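Local coordinates for NADH dehydrogenase (Methanothermobacter marburgensis, PDB 4R81) that oxidises NADH and passes the electrons to quinones, using bound flavin mononucleotide in a flavodoxin-like fold, at the interface of chains A and B. Sequence-based numbering; all coordinates share one arbitrary frame. Chains: chain A/B, NADH dehydrogenase.

Contact 1: the interface of chains A and B. Residues chain A 147-148, 151, 154-155; chain B 147-148, 150-151, 154-155.
Helix 148-162 of chain A packs against helix 148-162 of chain B, each entered from the glycine that precedes it, about the two-fold axis of the chain pair. Small side chains let the backbones approach closely: A:Ser151 CB and B:Ser151 CB lie side by side at 3.7 Å across the helix crossing, with the hydroxyls turned away from each other. The two serines differ in rotation. In A:Ser151 the hydroxyl OG stands anti to the carbonyl carbon (chi1 -63°) and donates back to the carbonyl O of A:Gly147 at 2.9 Å, from above the carbonyl plane. B:Ser151 OG takes the crowded position between N and carbonyl carbon (chi1 77°) and donates to B:Ile148 O in the carbonyl plane, on a lone pair, at 2.7 Å. Both hydroxyls spend their proton within their own chain and turn mainly carbon contacts to the partner: A:Ser151 OG lies 3.3 Å from B:Ser154 CB, while A:Val155 CG2 rests against B:Ser151 OG at 3.4 Å. An alanine at A:Ser151 would remove the hydroxyl that ties back to A:Gly147 and would probably loosen the fit against B:Ser154. The CD1 tip of each Ile148 points at the carbonyl O of the opposite Ser154. Water 1 joins A:Ser154 OG (2.7 Å) to the carbonyl O of B:Gly147 (2.8 Å). This tightly fitted van der Waals seam of small side chains, with a bridging water, probably helps join the subunits if the pairing is the working dimer.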
loop_
_atom_site.group_PDB
_atom_site.type_symbol
_atom_site.label_atom_id
_atom_site.label_comp_id
_atom_site.label_asym_id
_atom_site.label_seq_id
_atom_site.Cartn_x
_atom_site.Cartn_y
_atom_site.Cartn_z
ATOM N N GLY A 147 -4.422 15.238 -6.357
ATOM C CA GLY A 147 -4.914 14.766 -5.075
ATOM C C GLY A 147 -4.132 13.590 -4.513
ATOM O O GLY A 147 -4.368 13.163 -3.378
ATOM N N ILE A 148 -3.201 13.059 -5.298
ATOM C CA ILE A 148 -2.396 11.926 -4.846
ATOM C C ILE A 148 -1.429 12.331 -3.717
ATOM O O ILE A 148 -1.294 11.610 -2.730
ATOM C CB ILE A 148 -1.650 11.234 -6.013
ATOM C CG1 ILE A 148 -2.649 10.578 -6.969
ATOM C CG2 ILE A 148 -0.698 10.173 -5.487
ATOM C CD1 ILE A 148 -3.338 9.346 -6.394
ATOM N N SER A 151 -3.353 12.479 -0.557
ATOM C CA SER A 151 -3.691 11.128 -0.135
ATOM C C SER A 151 -2.507 10.507 0.577
ATOM O O SER A 151 -2.648 9.878 1.632
ATOM C CB SER A 151 -4.060 10.274 -1.345
ATOM O OG SER A 151 -5.221 10.784 -1.979
ATOM N N SER A 154 -2.068 11.925 4.004
ATOM C CA SER A 154 -3.089 11.382 4.908
ATOM C C SER A 154 -2.754 9.967 5.369
ATOM O O SER A 154 -2.930 9.620 6.541
ATOM C CB SER A 154 -4.460 11.373 4.229
ATOM O OG SER A 154 -4.912 12.694 3.998
ATOM N N VAL A 155 -2.267 9.159 4.439
ATOM C CA VAL A 155 -2.010 7.755 4.705
ATOM C C VAL A 155 -0.679 7.534 5.425
ATOM O O VAL A 155 -0.629 6.934 6.503
ATOM C CB VAL A 155 -2.062 6.955 3.389
ATOM C CG1 VAL A 155 -1.619 5.507 3.604
ATOM C CG2 VAL A 155 -3.471 6.998 2.814
ATOM N N GLY B 147 -9.424 11.963 6.156
ATOM C CA GLY B 147 -9.013 12.010 4.765
ATOM C C GLY B 147 -8.743 10.645 4.169
ATOM O O GLY B 147 -8.320 10.544 3.020
ATOM N N ILE B 148 -8.991 9.592 4.940
ATOM C CA ILE B 148 -8.693 8.240 4.474
ATOM C C ILE B 148 -9.695 7.759 3.414
ATOM O O ILE B 148 -9.309 7.102 2.444
ATOM C CB ILE B 148 -8.565 7.244 5.653
ATOM C CG1 ILE B 148 -7.402 7.662 6.561
ATOM C CG2 ILE B 148 -8.312 5.835 5.153
ATOM C CD1 ILE B 148 -6.089 7.844 5.828
ATOM N N GLU B 150 -11.218 9.640 1.267
ATOM C CA GLU B 150 -10.783 10.348 0.072
ATOM C C GLU B 150 -9.536 9.708 -0.535
ATOM O O GLU B 150 -9.452 9.541 -1.750
ATOM C CB GLU B 150 -10.528 11.825 0.387
ATOM C CG GLU B 150 -10.106 12.659 -0.810
ATOM C CD GLU B 150 -11.261 13.400 -1.439
ATOM O OE1 GLU B 150 -11.213 14.650 -1.464
ATOM O OE2 GLU B 150 -12.213 12.736 -1.911
ATOM N N SER B 151 -8.566 9.354 0.301
ATOM C CA SER B 151 -7.352 8.708 -0.202
ATOM C C SER B 151 -7.679 7.402 -0.927
ATOM O O SER B 151 -7.055 7.078 -1.939
ATOM C CB SER B 151 -6.331 8.470 0.917
ATOM O OG SER B 151 -6.697 7.363 1.725
ATOM N N SER B 154 -9.071 8.213 -4.291
ATOM C CA SER B 154 -8.004 8.756 -5.124
ATOM C C SER B 154 -7.021 7.685 -5.579
ATOM O O SER B 154 -6.646 7.626 -6.760
ATOM C CB SER B 154 -7.256 9.854 -4.368
ATOM O OG SER B 154 -8.098 10.970 -4.162
ATOM N N VAL B 155 -6.612 6.837 -4.646
ATOM C CA VAL B 155 -5.582 5.851 -4.907
ATOM C C VAL B 155 -6.147 4.574 -5.520
ATOM O O VAL B 155 -5.693 4.124 -6.576
ATOM C CB VAL B 155 -4.788 5.537 -3.612
ATOM C CG1 VAL B 155 -3.859 4.369 -3.831
ATOM C CG2 VAL B 155 -4.000 6.763 -3.150
HETATM O O HOH W 1 -6.743 12.614 1.975
#

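Contact 2: the interface of chains A and B. Residues chain A 12-14, 16-17, 43, 92; chain B 51-53, 56, 105.
In this flavodoxin-like quinone reductase, B:Tyr56, A:Pro13 and B:Leu51 carry the meeting of loops of one subunit, among them the FMN-binding loop at 12-17, with the other subunit's segment 51-56. B:Tyr56, on helix 53-61, swings its ring out with CG anti to the backbone N (chi1 163°), and A:His12 comes down on it edge first. A:His12 CE1 points at the centre of the phenol face, 3.4 Å from B:Tyr56 CZ, with the planes 83° apart. The imidazole's rotation is fixed: A:Ser14 N donates to A:His12 ND1 in the ring plane at 3.0 Å, nearly straight (166° at H), and A:Ser17 OG lies over one imidazole face. A:Ser14 CB touches the phenol near CE2. A:His12 and B:Tyr56 are both FMN-binding residues, so a pocket wall is probably shared between chains. A:Pro13 sets its CB against the carbonyl O of B:Leu51 at 3.5 Å, and its CA covers one face of A:Tyr43. The phenol hydroxyl OH of A:Tyr43 donates to B:Leu51 O at 2.8 Å, in the carbonyl plane and on a lone pair. B:Leu51 sends CD2 over the six-membered ring of A:Trp92 in a CH-pi contact, 3.5 Å from CH2 and offset toward the rim, and the B:Asp105 carboxylate approaches the same indole at CE3.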
loop_
_atom_site.group_PDB
_atom_site.type_symbol
_atom_site.label_atom_id
_atom_site.label_comp_id
_atom_site.label_asym_id
_atom_site.label_seq_id
_atom_site.Cartn_x
_atom_site.Cartn_y
_atom_site.Cartn_z
ATOM N N HIS A 12 13.556 -1.288 -1.887
ATOM C CA HIS A 12 13.749 -1.355 -3.339
ATOM C C HIS A 12 14.470 -2.649 -3.709
ATOM O O HIS A 12 15.459 -3.006 -3.071
ATOM C CB HIS A 12 14.552 -0.155 -3.854
ATOM C CG HIS A 12 14.384 0.091 -5.321
ATOM N ND1 HIS A 12 14.836 -0.786 -6.286
ATOM C CD2 HIS A 12 13.805 1.116 -5.993
ATOM C CE1 HIS A 12 14.539 -0.317 -7.481
ATOM N NE2 HIS A 12 13.914 0.837 -7.334
ATOM N N PRO A 13 13.982 -3.353 -4.743
ATOM C CA PRO A 13 14.619 -4.632 -5.088
ATOM C C PRO A 13 15.990 -4.511 -5.752
ATOM O O PRO A 13 16.782 -5.455 -5.701
ATOM C CB PRO A 13 13.622 -5.277 -6.071
ATOM C CG PRO A 13 12.863 -4.117 -6.659
ATOM C CD PRO A 13 12.759 -3.103 -5.532
ATOM N N SER A 14 16.277 -3.371 -6.367
ATOM C CA SER A 14 17.427 -3.293 -7.253
ATOM C C SER A 14 18.685 -2.841 -6.536
ATOM O O SER A 14 18.637 -1.953 -5.686
ATOM C CB SER A 14 17.130 -2.376 -8.438
ATOM O OG SER A 14 18.171 -2.449 -9.398
ATOM N N LYS A 16 20.999 -1.233 -7.907
ATOM C CA LYS A 16 21.182 0.139 -8.354
ATOM C C LYS A 16 19.846 0.732 -8.795
ATOM O O LYS A 16 19.138 0.160 -9.624
ATOM C CB LYS A 16 22.212 0.202 -9.485
ATOM C CG LYS A 16 23.612 -0.214 -9.057
ATOM C CD LYS A 16 24.626 0.017 -10.165
ATOM C CE LYS A 16 24.651 -1.135 -11.159
ATOM N NZ LYS A 16 25.308 -2.349 -10.589
ATOM N N SER A 17 19.497 1.866 -8.207
ATOM C CA SER A 17 18.274 2.578 -8.546
ATOM C C SER A 17 18.441 3.987 -8.026
ATOM O O SER A 17 19.376 4.270 -7.282
ATOM C CB SER A 17 17.064 1.937 -7.876
ATOM O OG SER A 17 17.135 2.078 -6.464
ATOM N N TYR A 43 14.570 -5.674 1.301
ATOM C CA TYR A 43 14.780 -6.711 0.289
ATOM C C TYR A 43 16.008 -7.560 0.602
ATOM O O TYR A 43 15.951 -8.792 0.515
ATOM C CB TYR A 43 14.894 -6.107 -1.110
ATOM C CG TYR A 43 13.585 -5.988 -1.862
ATOM C CD1 TYR A 43 13.159 -6.999 -2.723
ATOM C CD2 TYR A 43 12.787 -4.861 -1.729
ATOM C CE1 TYR A 43 11.969 -6.890 -3.422
ATOM C CE2 TYR A 43 11.595 -4.742 -2.425
ATOM C CZ TYR A 43 11.201 -5.758 -3.280
ATOM O OH TYR A 43 10.026 -5.649 -3.982
ATOM N N TRP A 92 4.956 3.449 -6.003
ATOM C CA TRP A 92 4.386 2.421 -6.874
ATOM C C TRP A 92 2.876 2.367 -6.677
ATOM O O TRP A 92 2.400 2.018 -5.594
ATOM C CB TRP A 92 4.970 1.032 -6.573
ATOM C CG TRP A 92 6.396 0.830 -6.992
ATOM C CD1 TRP A 92 7.178 1.691 -7.708
ATOM C CD2 TRP A 92 7.216 -0.308 -6.695
ATOM N NE1 TRP A 92 8.435 1.155 -7.878
ATOM C CE2 TRP A 92 8.483 -0.070 -7.266
ATOM C CE3 TRP A 92 6.994 -1.510 -6.010
ATOM C CZ2 TRP A 92 9.533 -0.992 -7.168
ATOM C CZ3 TRP A 92 8.038 -2.424 -5.907
ATOM C CH2 TRP A 92 9.296 -2.154 -6.479
ATOM N N LEU B 51 7.766 -7.344 -6.182
ATOM C CA LEU B 51 8.368 -7.109 -7.484
ATOM C C LEU B 51 9.861 -7.392 -7.348
ATOM O O LEU B 51 10.520 -6.837 -6.467
ATOM C CB LEU B 51 8.163 -5.650 -7.905
ATOM C CG LEU B 51 8.541 -5.271 -9.337
ATOM C CD1 LEU B 51 7.513 -5.867 -10.274
ATOM C CD2 LEU B 51 8.583 -3.754 -9.482
ATOM N N SER B 52 10.389 -8.260 -8.208
ATOM C CA SER B 52 11.794 -8.672 -8.143
ATOM C C SER B 52 12.692 -7.674 -8.861
ATOM O O SER B 52 12.202 -6.790 -9.573
ATOM C CB SER B 52 11.962 -10.046 -8.792
ATOM O OG SER B 52 11.696 -9.973 -10.182
ATOM N N GLN B 53 14.007 -7.815 -8.693
ATOM C CA GLN B 53 14.937 -6.983 -9.447
ATOM C C GLN B 53 14.746 -7.165 -10.956
ATOM O O GLN B 53 14.754 -6.185 -11.708
ATOM C CB GLN B 53 16.395 -7.260 -9.062
ATOM C CG GLN B 53 17.369 -6.332 -9.789
ATOM C CD GLN B 53 18.819 -6.541 -9.399
ATOM O OE1 GLN B 53 19.393 -5.745 -8.656
ATOM N NE2 GLN B 53 19.427 -7.601 -9.916
ATOM N N TYR B 56 11.514 -5.439 -12.045
ATOM C CA TYR B 56 11.719 -3.997 -11.954
ATOM C C TYR B 56 12.474 -3.474 -13.170
ATOM O O TYR B 56 12.077 -2.477 -13.774
ATOM C CB TYR B 56 12.462 -3.623 -10.662
ATOM C CG TYR B 56 13.069 -2.238 -10.695
ATOM C CD1 TYR B 56 12.295 -1.111 -10.445
ATOM C CD2 TYR B 56 14.418 -2.061 -10.980
ATOM C CE1 TYR B 56 12.848 0.156 -10.484
ATOM C CE2 TYR B 56 14.986 -0.801 -11.019
ATOM C CZ TYR B 56 14.199 0.304 -10.774
ATOM O OH TYR B 56 14.777 1.551 -10.815
ATOM N N ASP B 105 1.541 -4.063 -7.975
ATOM C CA ASP B 105 2.930 -3.806 -8.356
ATOM C C ASP B 105 3.388 -4.735 -9.478
ATOM O O ASP B 105 4.089 -4.311 -10.398
ATOM C CB ASP B 105 3.879 -4.016 -7.172
ATOM C CG ASP B 105 3.654 -3.040 -6.041
ATOM O OD1 ASP B 105 2.961 -2.011 -6.232
ATOM O OD2 ASP B 105 4.191 -3.306 -4.940
#

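Contact 3: the interface of chains A and B. Residues chain A 49-50, 98, 101-102, 105; chain B 49-50, 92, 97-98, 101-102, 105.
The indole of B:Trp92 has B:Pro97 CG over one face, toward the rim, and the carboxylate oxygen OD2 of A:Asp105 in plane at its edge, 3.6 Å from CE3. Carboxylate and ring planes stand 77° apart. A:Asp105 OD2 accepts the backbone N-H of B:Ala98, N at 3.1 Å, met almost along the C-O axis with the N-H bent to 154° at H, where helix 98-107 begins. A:Asp105 OD1 takes A:Lys101 NZ on its syn lone pair at 2.8 Å, a salt bridge within the chain. NZ of A:Lys101, its chain bent at chi2 and chi4, also donates to B:Trp92 O at 2.7 Å, from above the carbonyl plane. The helix start and the lysine would probably favour a charged carboxylate. Nearer the axis, A:Gly102 CA and B:Ala98 CB press together at 3.5 Å, tighter than usual. Beyond them, A:Ser49 OG donates to B:Glu50 OE2 at 3.0 Å and B:Ser49 OG to A:Glu50 OE2 at 2.9 Å, each from above the carboxylate plane. Waters 2 and 3 bridge the glutamates, perhaps easing their like charges. The site sets helices 98-107 against each other across the two-fold axis, the start of each facing the aspartate near the other's end, beside the loops before helices 53-61.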
loop_
_atom_site.group_PDB
_atom_site.type_symbol
_atom_site.label_atom_id
_atom_site.label_comp_id
_atom_site.label_asym_id
_atom_site.label_seq_id
_atom_site.Cartn_x
_atom_site.Cartn_y
_atom_site.Cartn_z
ATOM N N SER A 49 6.916 -10.036 4.140
ATOM C CA SER A 49 5.989 -8.914 4.119
ATOM C C SER A 49 4.532 -9.297 4.361
ATOM O O SER A 49 3.716 -8.428 4.623
ATOM C CB SER A 49 6.146 -8.104 2.831
ATOM O OG SER A 49 5.788 -8.868 1.710
ATOM N N GLU A 50 4.200 -10.586 4.292
ATOM C CA GLU A 50 2.810 -11.013 4.493
ATOM C C GLU A 50 2.477 -11.254 5.954
ATOM O O GLU A 50 3.096 -12.108 6.592
ATOM C CB GLU A 50 2.511 -12.318 3.745
ATOM C CG GLU A 50 2.295 -12.174 2.258
ATOM C CD GLU A 50 3.570 -12.344 1.471
ATOM O OE1 GLU A 50 4.650 -12.435 2.106
ATOM O OE2 GLU A 50 3.488 -12.392 0.219
ATOM N N ALA A 98 4.967 -3.057 -1.931
ATOM C CA ALA A 98 4.358 -4.067 -1.076
ATOM C C ALA A 98 5.269 -4.479 0.072
ATOM O O ALA A 98 4.785 -4.742 1.179
ATOM C CB ALA A 98 3.965 -5.282 -1.896
ATOM N N LYS A 101 4.860 -1.896 2.698
ATOM C CA LYS A 101 3.494 -1.959 3.216
ATOM C C LYS A 101 3.396 -3.098 4.214
ATOM O O LYS A 101 2.772 -2.956 5.271
ATOM C CB LYS A 101 2.471 -2.164 2.092
ATOM C CG LYS A 101 1.019 -2.316 2.568
ATOM C CD LYS A 101 0.614 -1.178 3.516
ATOM C CE LYS A 101 -0.885 -1.071 3.700
ATOM N NZ LYS A 101 -1.471 -2.314 4.271
ATOM N N GLY A 102 4.041 -4.217 3.888
ATOM C CA GLY A 102 3.999 -5.387 4.742
ATOM C C GLY A 102 4.758 -5.175 6.031
ATOM O O GLY A 102 4.417 -5.766 7.057
ATOM N N ASP A 105 2.208 -3.571 8.170
ATOM C CA ASP A 105 1.210 -4.578 8.560
ATOM C C ASP A 105 1.720 -5.447 9.709
ATOM O O ASP A 105 0.980 -5.759 10.646
ATOM C CB ASP A 105 0.852 -5.511 7.391
ATOM C CG ASP A 105 0.186 -4.798 6.223
ATOM O OD1 ASP A 105 -0.290 -3.655 6.385
ATOM O OD2 ASP A 105 0.138 -5.408 5.126
ATOM N N SER B 49 4.243 -11.537 -3.821
ATOM C CA SER B 49 3.821 -10.144 -3.808
ATOM C C SER B 49 4.931 -9.143 -4.075
ATOM O O SER B 49 4.650 -7.998 -4.388
ATOM C CB SER B 49 3.098 -9.804 -2.504
ATOM O OG SER B 49 3.933 -10.027 -1.389
ATOM N N GLU B 50 6.189 -9.562 -3.967
ATOM C CA GLU B 50 7.293 -8.616 -4.168
ATOM C C GLU B 50 7.797 -8.544 -5.611
ATOM O O GLU B 50 8.220 -9.548 -6.186
ATOM C CB GLU B 50 8.470 -8.920 -3.238
ATOM C CG GLU B 50 8.195 -8.644 -1.780
ATOM C CD GLU B 50 7.909 -9.908 -1.014
ATOM O OE1 GLU B 50 7.482 -10.901 -1.657
ATOM O OE2 GLU B 50 8.127 -9.917 0.219
ATOM N N TRP B 92 -5.973 -2.243 5.981
ATOM C CA TRP B 92 -4.837 -2.354 6.899
ATOM C C TRP B 92 -3.933 -1.145 6.697
ATOM O O TRP B 92 -3.385 -0.952 5.619
ATOM C CB TRP B 92 -4.017 -3.632 6.654
ATOM C CG TRP B 92 -4.663 -4.932 7.069
ATOM C CD1 TRP B 92 -5.842 -5.094 7.745
ATOM C CD2 TRP B 92 -4.153 -6.251 6.833
ATOM N NE1 TRP B 92 -6.099 -6.434 7.934
ATOM C CE2 TRP B 92 -5.072 -7.164 7.389
ATOM C CE3 TRP B 92 -3.010 -6.748 6.200
ATOM C CZ2 TRP B 92 -4.884 -8.554 7.324
ATOM C CZ3 TRP B 92 -2.821 -8.118 6.142
ATOM C CH2 TRP B 92 -3.751 -9.007 6.703
ATOM N N PRO B 97 -3.986 -4.917 2.120
ATOM C CA PRO B 97 -2.902 -5.743 2.658
ATOM C C PRO B 97 -1.735 -5.773 1.684
ATOM O O PRO B 97 -1.951 -5.634 0.469
ATOM C CB PRO B 97 -3.539 -7.130 2.714
ATOM C CG PRO B 97 -4.987 -6.840 2.998
ATOM C CD PRO B 97 -5.292 -5.603 2.190
ATOM N N ALA B 98 -0.523 -5.959 2.193
ATOM C CA ALA B 98 0.652 -6.007 1.332
ATOM C C ALA B 98 0.488 -6.994 0.177
ATOM O O ALA B 98 0.942 -6.731 -0.928
ATOM C CB ALA B 98 1.883 -6.344 2.143
ATOM N N LYS B 101 -1.395 -5.257 -2.498
ATOM C CA LYS B 101 -0.574 -4.175 -3.039
ATOM C C LYS B 101 0.429 -4.733 -4.043
ATOM O O LYS B 101 0.627 -4.172 -5.121
ATOM C CB LYS B 101 0.162 -3.415 -1.931
ATOM C CG LYS B 101 1.053 -2.293 -2.449
ATOM C CD LYS B 101 0.284 -1.347 -3.381
ATOM C CE LYS B 101 1.055 -0.068 -3.678
ATOM N NZ LYS B 101 2.479 -0.288 -4.110
ATOM N N GLY B 102 1.039 -5.857 -3.682
ATOM C CA GLY B 102 1.998 -6.526 -4.530
ATOM C C GLY B 102 1.412 -7.006 -5.838
ATOM O O GLY B 102 2.105 -7.021 -6.867
ATOM N N ASP B 105 1.541 -4.063 -7.975
ATOM C CA ASP B 105 2.930 -3.806 -8.356
ATOM C C ASP B 105 3.388 -4.735 -9.478
ATOM O O ASP B 105 4.089 -4.311 -10.398
ATOM C CB ASP B 105 3.879 -4.016 -7.172
ATOM C CG ASP B 105 3.654 -3.040 -6.041
ATOM O OD1 ASP B 105 2.961 -2.011 -6.232
ATOM O OD2 ASP B 105 4.191 -3.306 -4.940
HETATM O O HOH W 2 7.394 -11.862 1.621
HETATM O O HOH W 3 5.337 -12.950 -1.496
#

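All three contacts belong to one two-fold interface. The C-alpha centres of contacts 2 and 3 lie about 13 Å apart, those of contacts 1 and 3 about 18 Å, and those of contacts 1 and 2 about 24 Å. Contacts 2 and 3 share B:Asp105, of the chain B helix 98-107 that pairs in contact 3, and Trp92 serves both, from opposite chains; the run 49-56 also passes from contact 3 into contact 2. Contact 1 uses a separate helix pair. Paired helices in contacts 1 and 3 flank the axis, so the interface that joins the chains probably also helps form the FMN pockets through contact 2.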